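Local atomic coordinates of fatty acid synthase 1, isoform A (Drosophila melanogaster, PDB entry 6FN6), a protein that probably makes long-chain saturated fatty acids from acetyl-CoA, malonyl-CoA and NADPH, this chain being its modifying region with dehydratase, enoylreductase and ketoreductase. Residues K303-L309 against E371-V377; V365-V370 against D387-N393; R399-F403 against L442-A446. All coordinates share one frame; numbering follows the deposited sequence.

Contact 1 of 3, residues K303-L309 against E371-V377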
# COMPACT_ATOMS: atom_id res chain seq x y z
N LYS A 303 64.62 25.84 -5.08
CA LYS A 303 64.03 26.60 -6.17
C LYS A 303 64.92 26.55 -7.40
O LYS A 303 66.15 26.69 -7.30
CB LYS A 303 63.79 28.06 -5.76
CG LYS A 303 62.42 28.35 -5.16
CD LYS A 303 62.39 28.08 -3.66
CE LYS A 303 61.04 28.45 -3.07
NZ LYS A 303 61.00 28.26 -1.59
N LEU A 304 64.31 26.36 -8.57
CA LEU A 304 65.03 26.30 -9.83
C LEU A 304 64.62 27.44 -10.76
O LEU A 304 63.46 27.52 -11.19
CB LEU A 304 64.79 24.95 -10.51
CG LEU A 304 65.88 24.50 -11.48
CD1 LEU A 304 67.13 24.09 -10.71
CD2 LEU A 304 65.39 23.35 -12.35
N LYS A 305 65.56 28.32 -11.07
CA LYS A 305 65.29 29.50 -11.89
C LYS A 305 65.67 29.27 -13.35
O LYS A 305 66.75 28.75 -13.64
CB LYS A 305 66.04 30.71 -11.33
CG LYS A 305 65.61 32.04 -11.93
CD LYS A 305 66.39 33.20 -11.30
CE LYS A 305 65.81 34.55 -11.69
NZ LYS A 305 66.71 35.67 -11.31
N GLY A 306 64.79 29.67 -14.26
CA GLY A 306 65.06 29.54 -15.68
C GLY A 306 64.29 30.55 -16.53
O GLY A 306 63.34 31.17 -16.06
N VAL A 307 64.73 30.73 -17.77
CA VAL A 307 64.06 31.64 -18.69
C VAL A 307 64.00 31.05 -20.09
O VAL A 307 64.77 30.14 -20.42
CB VAL A 307 64.76 33.02 -18.72
CG1 VAL A 307 64.74 33.66 -17.34
CG2 VAL A 307 66.19 32.89 -19.23
N GLU A 308 63.10 31.56 -20.92
CA GLU A 308 63.00 31.14 -22.31
C GLU A 308 63.03 32.35 -23.25
O GLU A 308 62.16 33.21 -23.19
CB GLU A 308 61.73 30.33 -22.56
CG GLU A 308 61.34 30.22 -24.03
CD GLU A 308 60.22 29.23 -24.28
OE1 GLU A 308 59.41 29.00 -23.36
OE2 GLU A 308 60.16 28.67 -25.40
N LEU A 309 64.05 32.40 -24.10
CA LEU A 309 64.17 33.45 -25.10
C LEU A 309 63.18 33.20 -26.24
O LEU A 309 63.18 32.14 -26.85
CB LEU A 309 65.61 33.51 -25.62
CG LEU A 309 66.67 33.68 -24.53
CD1 LEU A 309 68.07 33.58 -25.12
CD2 LEU A 309 66.50 35.01 -23.80
N GLU A 371 68.39 38.27 -17.18
CA GLU A 371 68.17 38.10 -15.75
C GLU A 371 69.45 37.59 -15.07
O GLU A 371 70.35 37.09 -15.74
CB GLU A 371 67.01 37.15 -15.48
CG GLU A 371 66.55 37.14 -14.03
CD GLU A 371 65.05 37.01 -13.88
OE1 GLU A 371 64.39 36.56 -14.84
OE2 GLU A 371 64.54 37.34 -12.79
N GLN A 372 69.52 37.73 -13.75
CA GLN A 372 70.71 37.34 -13.00
C GLN A 372 70.56 36.00 -12.28
O GLN A 372 69.49 35.68 -11.76
CB GLN A 372 71.09 38.44 -12.00
CG GLN A 372 69.97 38.86 -11.06
CD GLN A 372 70.43 39.92 -10.06
OE1 GLN A 372 71.27 40.76 -10.38
NE2 GLN A 372 69.87 39.87 -8.85
N ASN A 373 71.64 35.23 -12.26
CA ASN A 373 71.71 33.96 -11.55
C ASN A 373 70.57 33.00 -11.86
O ASN A 373 69.78 32.65 -10.98
CB ASN A 373 71.74 34.21 -10.04
CG ASN A 373 72.95 35.00 -9.61
OD1 ASN A 373 74.08 34.50 -9.61
ND2 ASN A 373 72.73 36.26 -9.23
N CYS A 374 70.49 32.57 -13.12
CA CYS A 374 69.54 31.54 -13.52
C CYS A 374 70.21 30.17 -13.47
O CYS A 374 71.42 30.07 -13.59
CB CYS A 374 69.00 31.82 -14.92
SG CYS A 374 68.07 33.35 -15.07
N HIS A 375 69.41 29.12 -13.31
CA HIS A 375 69.94 27.76 -13.38
C HIS A 375 70.08 27.32 -14.83
O HIS A 375 70.94 26.50 -15.16
CB HIS A 375 69.05 26.78 -12.61
CG HIS A 375 69.22 26.83 -11.13
ND1 HIS A 375 68.58 27.76 -10.33
CD2 HIS A 375 69.97 26.07 -10.29
CE1 HIS A 375 68.92 27.56 -9.07
NE2 HIS A 375 69.76 26.55 -9.02
N PHE A 376 69.24 27.86 -15.70
CA PHE A 376 69.33 27.56 -17.12
C PHE A 376 68.70 28.64 -17.99
O PHE A 376 67.92 29.46 -17.51
CB PHE A 376 68.68 26.21 -17.43
CG PHE A 376 67.19 26.19 -17.26
CD1 PHE A 376 66.35 26.63 -18.27
CD2 PHE A 376 66.62 25.71 -16.09
CE1 PHE A 376 64.98 26.61 -18.11
CE2 PHE A 376 65.25 25.69 -15.93
CZ PHE A 376 64.42 26.14 -16.94
N VAL A 377 69.07 28.63 -19.26
CA VAL A 377 68.48 29.51 -20.26
C VAL A 377 68.16 28.67 -21.49
O VAL A 377 69.04 27.99 -22.02
CB VAL A 377 69.42 30.69 -20.62
CG1 VAL A 377 68.82 31.53 -21.73
CG2 VAL A 377 69.69 31.54 -19.40
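H375 and K305 make the most closely knit part of this pairing, which illustrates how an imidazole and a backbone amide can together fix the start of a strand. K305 N points at H375 ND1 over 3.2 Å in a nearly straight bond (171°), although it reaches the nitrogen from well outside the ring plane. In return, H375 N gives a bond to K305 O at 2.7 Å. L304 lays CD1 over one face of the imidazole, 3.7 Å from its centroid, a CH-pi contact. A second one follows: G306 CA lies over the centre of the F376 ring, also 3.7 Å away. Further along, V307 CG2 meets V377 CG2 at 3.8 Å, the two side chains lying side by side.

The other flank is looser and more open to solvent. With CG anti to its backbone N (chi1 -168°), K305 runs out extended along the loop, and its NZ donates to Q372 O at 2.8 Å, in the carbonyl plane. NZ also makes a weak salt bridge to E371 OE2 at 3.1 Å; that carboxylate has a stronger partner in R359.

Strand 303-309 is flanked on its other edge by strand 334-341, while helices 279-296 and 320-329 cover L304 and the F376 ring.

Contact 2 of 3, residues V365-V370 against D387-N393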
# COMPACT_ATOMS: atom_id res chain seq x y z
N VAL A 365 67.53 41.05 -25.56
CA VAL A 365 68.62 40.12 -25.28
C VAL A 365 69.95 40.62 -25.86
O VAL A 365 71.02 40.18 -25.43
CB VAL A 365 68.28 38.72 -25.82
CG1 VAL A 365 68.16 38.73 -27.34
CG2 VAL A 365 69.32 37.70 -25.37
N LEU A 366 69.89 41.53 -26.82
CA LEU A 366 71.11 42.08 -27.40
C LEU A 366 71.64 43.20 -26.50
O LEU A 366 70.89 44.07 -26.06
CB LEU A 366 70.86 42.61 -28.82
CG LEU A 366 70.58 41.55 -29.90
CD1 LEU A 366 69.12 41.11 -29.88
CD2 LEU A 366 70.96 42.07 -31.28
N LYS A 367 72.95 43.16 -26.22
CA LYS A 367 73.64 44.16 -25.39
C LYS A 367 73.38 44.11 -23.87
O LYS A 367 74.08 44.80 -23.13
CB LYS A 367 73.36 45.58 -25.89
CG LYS A 367 74.51 46.16 -26.71
CD LYS A 367 74.97 47.50 -26.12
CE LYS A 367 76.35 47.89 -26.63
NZ LYS A 367 76.81 49.17 -26.03
N GLU A 368 72.40 43.34 -23.39
CA GLU A 368 72.17 43.32 -21.95
C GLU A 368 71.68 41.95 -21.47
O GLU A 368 71.10 41.19 -22.23
CB GLU A 368 71.14 44.39 -21.56
CG GLU A 368 69.70 44.07 -21.93
CD GLU A 368 68.74 45.20 -21.62
OE1 GLU A 368 69.17 46.20 -21.01
OE2 GLU A 368 67.55 45.09 -21.98
N PRO A 369 71.94 41.65 -20.18
CA PRO A 369 71.48 40.40 -19.55
C PRO A 369 69.99 40.35 -19.28
O PRO A 369 69.42 41.33 -18.79
CB PRO A 369 72.27 40.38 -18.23
CG PRO A 369 72.51 41.80 -17.92
CD PRO A 369 72.69 42.49 -19.24
N VAL A 370 69.36 39.22 -19.58
CA VAL A 370 67.92 39.09 -19.42
C VAL A 370 67.57 38.98 -17.94
O VAL A 370 66.56 39.54 -17.49
CB VAL A 370 67.38 37.87 -20.21
CG1 VAL A 370 67.65 38.06 -21.70
CG2 VAL A 370 68.02 36.57 -19.72
N ASP A 387 75.39 37.38 -34.93
CA ASP A 387 76.11 38.02 -33.83
C ASP A 387 76.08 37.13 -32.59
O ASP A 387 75.11 36.40 -32.36
CB ASP A 387 75.53 39.40 -33.53
CG ASP A 387 74.04 39.35 -33.21
OD1 ASP A 387 73.61 38.47 -32.43
OD2 ASP A 387 73.29 40.19 -33.75
N THR A 388 77.14 37.20 -31.80
CA THR A 388 77.28 36.36 -30.61
C THR A 388 76.66 37.03 -29.39
O THR A 388 76.65 36.46 -28.30
CB THR A 388 78.75 36.04 -30.31
OG1 THR A 388 79.42 37.24 -29.88
CG2 THR A 388 79.46 35.50 -31.54
N LYS A 389 76.15 38.24 -29.58
CA LYS A 389 75.64 39.04 -28.47
C LYS A 389 74.50 38.32 -27.74
O LYS A 389 74.39 38.41 -26.51
CB LYS A 389 75.19 40.41 -28.98
CG LYS A 389 76.35 41.36 -29.22
CD LYS A 389 75.95 42.58 -30.03
CE LYS A 389 77.13 43.52 -30.22
NZ LYS A 389 76.81 44.66 -31.12
N THR A 390 73.66 37.62 -28.49
CA THR A 390 72.57 36.85 -27.89
C THR A 390 73.15 35.80 -26.93
O THR A 390 72.69 35.66 -25.80
CB THR A 390 71.71 36.15 -28.96
OG1 THR A 390 71.21 37.12 -29.89
CG2 THR A 390 70.54 35.42 -28.33
N LEU A 391 74.16 35.08 -27.40
CA LEU A 391 74.83 34.08 -26.59
C LEU A 391 75.51 34.70 -25.37
O LEU A 391 75.37 34.21 -24.25
CB LEU A 391 75.87 33.33 -27.43
CG LEU A 391 76.76 32.33 -26.69
CD1 LEU A 391 75.94 31.22 -26.07
CD2 LEU A 391 77.81 31.75 -27.63
N GLU A 392 76.25 35.79 -25.60
CA GLU A 392 77.01 36.44 -24.55
C GLU A 392 76.14 36.78 -23.34
O GLU A 392 76.49 36.46 -22.20
CB GLU A 392 77.67 37.72 -25.08
CG GLU A 392 79.09 37.51 -25.58
CD GLU A 392 79.67 38.75 -26.23
OE1 GLU A 392 79.14 39.86 -25.98
OE2 GLU A 392 80.66 38.63 -26.98
N ASN A 393 75.00 37.43 -23.59
CA ASN A 393 74.14 37.89 -22.50
C ASN A 393 73.40 36.72 -21.87
O ASN A 393 72.93 36.82 -20.74
CB ASN A 393 73.16 38.94 -23.01
CG ASN A 393 73.85 40.24 -23.40
OD1 ASN A 393 74.69 40.75 -22.65
ND2 ASN A 393 73.51 40.77 -24.56
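In the sheet-and-helix domain that holds these residues, the loop leaving strand 359-362 for strand 374-380 meets the short helix 389-395 and the residues leading into it, and N393 from that helix reaches into the loop at V365. The example shows how one amide can tie a crossing connection to a helix. N393 ND2 donates to V365 O at 2.7 Å. The bond is somewhat bent, 143° at the hydrogen, and the donor stands 24° off the plane of the V365 carbonyl. With CG turned away from its own carbonyl (chi1 -68°), the amide projects to the loop. K367 N and E368 N also lie near ND2, but these close donors add no bond and leave the fine placement of the amide less certain.

The order of the seven main strands of the domain, 359-362, 334-341, 303-309, 374-380, 402-409, 438-445, 426-433, with only the penultimate one reversed, is that of class I methyltransferases, consistent with the pseudo-methyltransferase domain of animal fatty acid synthases. Within that fold the loop and helix lie on the connections just before and just after strand 374-380 in sequence.

Apolar contact is thinner: V365 CG2 meets T390 CG2 at 3.9 Å. Nearer the surface, L366 comes across D387 at about a right angle, its CD2 lying beside the carboxylate, 3.9 Å from OD2. K367 NZ and K389 NZ are 6.8 Å apart, like charges that may repel mildly across exposed ground. Behind the loop, V370 packs on V307 and L309 of strand 303-309. At the start of the helix, E392 N bonds to T388 O at 2.8 Å, and N393 N to K389 O at 3.1 Å.

Contact 3 of 3, residues R399-F403 against L442-A446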
# COMPACT_ATOMS: atom_id res chain seq x y z
N ARG A 399 74.04 31.52 -13.40
CA ARG A 399 75.06 31.40 -12.37
C ARG A 399 76.23 30.60 -12.94
O ARG A 399 76.09 29.93 -13.96
CB ARG A 399 74.49 30.76 -11.10
CG ARG A 399 73.80 29.43 -11.29
CD ARG A 399 73.12 29.00 -9.99
NE ARG A 399 72.03 29.91 -9.63
CZ ARG A 399 71.54 30.04 -8.40
NH1 ARG A 399 70.54 30.89 -8.17
NH2 ARG A 399 72.04 29.35 -7.39
N GLU A 400 77.38 30.68 -12.27
CA GLU A 400 78.62 30.11 -12.80
C GLU A 400 78.47 28.66 -13.26
O GLU A 400 78.99 28.28 -14.31
CB GLU A 400 79.73 30.21 -11.74
CG GLU A 400 81.14 30.01 -12.29
CD GLU A 400 81.57 31.14 -13.21
OE1 GLU A 400 80.82 32.12 -13.35
OE2 GLU A 400 82.67 31.03 -13.80
N ASN A 401 77.78 27.85 -12.46
CA ASN A 401 77.57 26.45 -12.80
C ASN A 401 76.24 26.20 -13.52
O ASN A 401 75.77 25.07 -13.59
CB ASN A 401 77.65 25.59 -11.53
CG ASN A 401 76.72 26.08 -10.44
OD1 ASN A 401 75.78 26.83 -10.69
ND2 ASN A 401 76.99 25.66 -9.21
N GLY A 402 75.66 27.26 -14.07
CA GLY A 402 74.39 27.16 -14.76
C GLY A 402 74.51 26.46 -16.10
O GLY A 402 75.61 26.20 -16.58
N PHE A 403 73.36 26.16 -16.72
CA PHE A 403 73.35 25.44 -17.99
C PHE A 403 72.76 26.28 -19.12
O PHE A 403 72.14 27.32 -18.88
CB PHE A 403 72.56 24.14 -17.85
CG PHE A 403 73.22 23.11 -16.98
CD1 PHE A 403 73.04 23.13 -15.61
CD2 PHE A 403 74.03 22.13 -17.54
CE1 PHE A 403 73.65 22.18 -14.81
CE2 PHE A 403 74.64 21.19 -16.74
CZ PHE A 403 74.45 21.21 -15.37
N LEU A 442 72.83 20.64 -24.41
CA LEU A 442 72.96 21.14 -23.05
C LEU A 442 74.42 21.54 -22.81
O LEU A 442 75.32 20.70 -22.86
CB LEU A 442 72.51 20.08 -22.04
CG LEU A 442 72.44 20.52 -20.57
CD1 LEU A 442 71.37 21.58 -20.37
CD2 LEU A 442 72.19 19.33 -19.66
N ALA A 443 74.65 22.82 -22.53
CA ALA A 443 76.00 23.35 -22.41
C ALA A 443 76.27 23.87 -21.01
O ALA A 443 75.35 24.24 -20.28
CB ALA A 443 76.23 24.45 -23.43
N ARG A 444 77.55 23.91 -20.64
CA ARG A 444 77.99 24.30 -19.31
C ARG A 444 79.46 24.68 -19.35
O ARG A 444 80.21 24.18 -20.19
CB ARG A 444 77.77 23.14 -18.32
CG ARG A 444 77.87 23.51 -16.85
CD ARG A 444 77.95 22.25 -15.99
NE ARG A 444 77.39 22.43 -14.66
CZ ARG A 444 77.36 21.48 -13.73
NH1 ARG A 444 77.87 20.28 -13.98
NH2 ARG A 444 76.82 21.72 -12.54
N LYS A 445 79.89 25.58 -18.47
CA LYS A 445 81.31 25.89 -18.34
C LYS A 445 82.03 24.68 -17.74
O LYS A 445 81.55 24.08 -16.78
CB LYS A 445 81.55 27.14 -17.48
CG LYS A 445 81.27 28.46 -18.19
CD LYS A 445 81.72 29.65 -17.35
CE LYS A 445 83.08 30.17 -17.77
NZ LYS A 445 83.04 30.84 -19.11
N ALA A 446 83.17 24.32 -18.31
CA ALA A 446 83.95 23.20 -17.81
C ALA A 446 84.69 23.56 -16.52
O ALA A 446 84.86 24.73 -16.20
CB ALA A 446 84.94 22.74 -18.87
O HOH W 1 78.41 26.97 -16.90
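F403 and R444 face each other across an antiparallel pair, strands 402-409 and 438-445, whose touching parts run 166° apart. Strand 438-445 is the one reversed among the main strands of a sheet whose order matches class I methyltransferases, and its end is a good example of an aromatic ring and an arginine sharing a surface.

R444 runs out from its backbone with CG anti to N (chi1 -166°) and stays extended as far as NE. Its aliphatic part thereby passes over one face of the F403 ring, with CG offset toward the rim. Farther out, the guanidinium is turned 23° from the ring, and CZ of F403 lies over one guanidinium face, 3.3 Å from R444 NE. That face-on approach leaves the edge of the group for polar work. R444 NE donates to N401 O at 3.3 Å, nearly straight, with the oxygen in the guanidinium plane but the donor standing above the plane of the carbonyl. NH1 has its main partner elsewhere, in K538 O, which links the group to the neighbouring pseudo-ketoreductase.

L442 CD1 packs at the root of the phenylalanine side chain, 3.8 Å from F403 CB, while helix 279-296 packs on both residues.

N401 is presented by a type I turn from R399 to G402, closed by G402 N to R399 O at 2.7 Å. Beyond the turn, one water bridges the two segments: it donates to E400 O at 3.0 Å and G402 O at 2.9 Å, and accepts from K445 N at 2.6 Å.

Taken together, the three contacts trace one sheet and one of its helices. Contacts 1 and 3 are mostly buried and lie on neighbouring strands: H375 O probably bonds to F403 N, and C374 O to R399 N, so strand 374-380 lies between strands 303-309 and 402-409. Contact 2 is only partly buried, yet it reaches the core of contact 1, where V365 CG2 packs on L309 CD2. Chemistry follows place. Contact 1 combines aromatic faces with backbone bonds and an outer lysine salt bridge, contact 3 has an arginine laid on a phenyl ring, with a bridging water at the strand end, and contact 2, between loop and helix, has a single hydrogen bond, from an asparagine amide.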